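PDB 5BR9: tRNA threonylcarbamoyladenosine biosynthesis protein TsaB from Pseudomonas aeruginosa, which probably takes part in making the threonylcarbamoyladenosine (t6A) modification at position 37 of tRNA, as a TsaB member of the KAE1/TsaD family. Local coordinates for residues A[211-214]-A[218-221]; A[66-71]-A[88-93]. All blocks are in the same frame, centred on the assembly; numbering follows the deposited sequence.

Interaction 1. Residues A[211-214]-A[218-221]; sequences EGVE and ALPV
Leu219 O accepts a hydrogen bond of 2.7 Å from Val221 N. This bond closes an inverse gamma turn centred on Pro220, whose phi of -76° fits that turn. The turn bends the chain just where Leu219 and Pro220 lie against Val213. No hydrogen bond joins 211-214 to 218-221, and the contact is made by the two methyls of Val213. CG1 serves Leu219 and the carbonyl of Ala218, while CG2 serves Pro220. CG1 stands anti to the backbone N of Val213 (chi1 164°), and from there it meets Leu219 CD1 at 4.3 Å. It also lies 4.1 Å from Ala218 O, a loose approach and not a polar bond. CG2, which is anti to the carbonyl carbon, faces the proline ring and comes 4.4 Å from Pro220 CD. The CB of Leu219 leaves its backbone to one side, but the branch carrying CD1 swings back to Val213. The same leucine packs on Val98 and Ile84. Val213 is also tied by backbone hydrogen bonds to Val98 of strand 98-101, the last strand of the sheet within this chain, and this holds Val213 beside that strand. Both segments belong to the tail after helix 196-208. With 112 Å² buried and only a few loose contacts, this is a light surface packing that rests on dispersion between methyl and ring carbons.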
# COMPACT_ATOMS: atom_id res chain seq x y z
N GLU A 211 -5.69 5.35 22.38
CA GLU A 211 -4.84 5.48 21.20
C GLU A 211 -5.69 5.41 19.95
O GLU A 211 -6.87 5.08 20.01
CB GLU A 211 -3.77 4.40 21.18
CG GLU A 211 -2.77 4.51 22.33
CD GLU A 211 -1.72 3.41 22.29
OE1 GLU A 211 -1.21 3.04 23.37
OE2 GLU A 211 -1.41 2.91 21.19
N GLY A 212 -5.09 5.71 18.81
CA GLY A 212 -5.82 5.71 17.56
C GLY A 212 -5.52 7.00 16.84
O GLY A 212 -5.50 8.06 17.43
N VAL A 213 -5.25 6.89 15.54
CA VAL A 213 -4.77 8.02 14.77
C VAL A 213 -5.72 8.17 13.60
O VAL A 213 -6.20 7.17 13.09
CB VAL A 213 -3.31 7.78 14.36
CG1 VAL A 213 -2.90 8.72 13.26
CG2 VAL A 213 -2.39 7.93 15.58
N GLU A 214 -6.02 9.39 13.18
CA GLU A 214 -6.87 9.52 12.00
C GLU A 214 -6.01 9.31 10.75
O GLU A 214 -4.79 9.49 10.77
CB GLU A 214 -7.62 10.87 11.96
CG GLU A 214 -6.77 12.12 11.84
CD GLU A 214 -7.61 13.38 11.63
OE1 GLU A 214 -8.48 13.39 10.74
OE2 GLU A 214 -7.41 14.36 12.38
N ALA A 218 -0.07 11.98 10.40
CA ALA A 218 1.21 11.30 10.22
C ALA A 218 1.22 10.03 11.05
O ALA A 218 0.89 10.02 12.24
CB ALA A 218 2.38 12.22 10.58
N LEU A 219 1.62 8.95 10.39
CA LEU A 219 1.53 7.62 10.96
C LEU A 219 2.79 7.26 11.71
O LEU A 219 3.90 7.39 11.17
CB LEU A 219 1.26 6.61 9.84
CG LEU A 219 0.37 5.41 10.09
CD1 LEU A 219 -0.81 5.79 10.96
CD2 LEU A 219 -0.08 4.91 8.73
N PRO A 220 2.64 6.78 12.96
CA PRO A 220 3.78 6.34 13.78
C PRO A 220 4.28 4.97 13.31
O PRO A 220 4.38 4.02 14.08
CB PRO A 220 3.20 6.29 15.20
CG PRO A 220 1.74 5.93 14.97
CD PRO A 220 1.36 6.64 13.68
N VAL A 221 4.55 4.89 12.01
CA VAL A 221 5.13 3.71 11.39
C VAL A 221 6.34 4.22 10.63
O VAL A 221 6.21 5.12 9.81
CB VAL A 221 4.12 2.98 10.47
CG1 VAL A 221 4.75 1.75 9.82
CG2 VAL A 221 2.87 2.60 11.25

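Interaction 2. Residues A[66-71]-A[88-93]; sequences DAIAFG and QGLAFA
In the beta-alpha-beta unit of strand 67-71, helix 77-94 and strand 98-101, Ile68 of the first strand packs on Leu90 and Ala91 of the helix. The unit belongs to a mixed sheet with strand order 3-2-1-4-5, the arrangement known from the actin-like ATPase (ASKHA) fold, in keeping with the family of this protein. Strand 67-71 runs parallel to both of its neighbours, strands 12-16 and 98-101. Helix 77-94 lies over one face of the sheet. Ala67 and Ala69 turn to the other face, where they meet Trp207 and Ala203 of helix 196-208. Ile68 points at helix 77-94, and its CA is 6.9 Å from that of Ala91. Ile68 also touches Val87, which Phe70 shares, and Phe70 goes on to Ile84. The helix continues through 88-93 with regular backbone bonds, such as Phe92 N to Gln88 O at 2.9 Å. Leu90 also packs on Gly89 of the second subunit, and Phe92 packs on Leu90 of that chain. Because it touches Ile68 as well, Leu90 links the sheet to the dimer interface. All three touching residues are buried, there is no hydrogen bond across, and 111 Å² is covered. The side chains of Ile68 and Leu90 cross at about a right angle. Ile68 CG1 is anti to the carbonyl carbon (chi1 -52°) and CD1 extends the chain outward (chi2 171°). That CD1 methyl does all the close touching: it lies 3.6 Å from Leu90 CB, 3.9 Å from Ala91 N and 4.2 Å from Ala91 CB.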
# COMPACT_ATOMS: atom_id res chain seq x y z
N ASP A 66 -15.30 0.49 14.98
CA ASP A 66 -14.91 1.70 15.69
C ASP A 66 -13.48 2.16 15.36
O ASP A 66 -13.18 3.36 15.37
CB ASP A 66 -15.04 1.47 17.20
CG ASP A 66 -16.49 1.23 17.62
OD1 ASP A 66 -17.39 1.90 17.06
OD2 ASP A 66 -16.74 0.38 18.50
N ALA A 67 -12.61 1.19 15.07
CA ALA A 67 -11.22 1.47 14.76
C ALA A 67 -10.60 0.27 14.04
O ALA A 67 -11.11 -0.86 14.16
CB ALA A 67 -10.44 1.81 16.04
N ILE A 68 -9.53 0.52 13.29
CA ILE A 68 -8.88 -0.55 12.53
C ILE A 68 -7.44 -0.69 12.97
O ILE A 68 -6.68 0.28 12.97
CB ILE A 68 -8.95 -0.30 11.02
CG1 ILE A 68 -10.39 -0.01 10.59
CG2 ILE A 68 -8.41 -1.50 10.28
CD1 ILE A 68 -10.53 0.46 9.18
N ALA A 69 -7.07 -1.90 13.39
CA ALA A 69 -5.71 -2.20 13.82
C ALA A 69 -4.97 -3.02 12.79
O ALA A 69 -5.57 -3.84 12.10
CB ALA A 69 -5.74 -2.93 15.14
N PHE A 70 -3.66 -2.82 12.69
CA PHE A 70 -2.85 -3.60 11.76
C PHE A 70 -1.42 -3.79 12.29
O PHE A 70 -0.93 -2.96 13.06
CB PHE A 70 -2.79 -2.92 10.38
CG PHE A 70 -2.06 -1.61 10.38
CD1 PHE A 70 -0.74 -1.53 9.93
CD2 PHE A 70 -2.68 -0.46 10.84
CE1 PHE A 70 -0.06 -0.33 9.94
CE2 PHE A 70 -2.00 0.76 10.84
CZ PHE A 70 -0.70 0.82 10.41
N GLY A 71 -0.76 -4.87 11.87
CA GLY A 71 0.64 -5.05 12.17
C GLY A 71 1.49 -4.13 11.31
O GLY A 71 1.46 -4.21 10.09
N GLN A 88 -5.42 2.56 5.85
CA GLN A 88 -5.58 4.00 5.69
C GLN A 88 -6.78 4.35 4.81
O GLN A 88 -7.52 5.29 5.09
CB GLN A 88 -4.30 4.59 5.11
CG GLN A 88 -3.21 4.84 6.17
CD GLN A 88 -1.99 5.56 5.59
OE1 GLN A 88 -1.48 6.50 6.18
NE2 GLN A 88 -1.51 5.10 4.43
N GLY A 89 -6.94 3.64 3.69
CA GLY A 89 -8.07 3.86 2.80
C GLY A 89 -9.40 3.54 3.47
O GLY A 89 -10.36 4.31 3.39
N LEU A 90 -9.46 2.39 4.15
CA LEU A 90 -10.65 1.95 4.86
C LEU A 90 -11.02 3.01 5.87
O LEU A 90 -12.16 3.45 5.94
CB LEU A 90 -10.41 0.60 5.56
CG LEU A 90 -10.27 -0.68 4.73
CD1 LEU A 90 -9.97 -1.82 5.67
CD2 LEU A 90 -11.55 -0.98 3.95
N ALA A 91 -10.01 3.43 6.64
CA ALA A 91 -10.21 4.31 7.77
C ALA A 91 -10.60 5.71 7.34
O ALA A 91 -11.42 6.34 7.99
CB ALA A 91 -8.96 4.35 8.63
N PHE A 92 -10.04 6.18 6.23
CA PHE A 92 -10.38 7.50 5.70
C PHE A 92 -11.84 7.54 5.24
O PHE A 92 -12.55 8.54 5.43
CB PHE A 92 -9.45 7.85 4.56
CG PHE A 92 -9.68 9.21 3.95
CD1 PHE A 92 -9.03 10.33 4.44
CD2 PHE A 92 -10.51 9.35 2.86
CE1 PHE A 92 -9.20 11.56 3.85
CE2 PHE A 92 -10.71 10.59 2.27
CZ PHE A 92 -10.04 11.70 2.77
N ALA A 93 -12.27 6.47 4.59
CA ALA A 93 -13.63 6.40 4.07
C ALA A 93 -14.66 6.27 5.19
O ALA A 93 -15.72 6.88 5.11
CB ALA A 93 -13.76 5.25 3.11

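Overall arrangement
The two contacts lie on the same side of the chain's centre, with their own centres about 10 Å apart. Interaction 2 comes first along the chain and joins two elements of the beta-alpha-beta unit. Interaction 1 follows in the C-terminal tail, beyond helix 196-208. This tail packs on helix 77-94, the element common to both, and on strand 98-101. The contacts also touch directly. Leu219 CD2 packs 3.3 Å from Gln88 OE1, and Val221 CG2 lies 4.1 Å from Phe70 CZ. Phe92 further meets Ala215 and Glu216, between the segments of interaction 1. The tail thus packs on the unit whose helix also meets the second subunit.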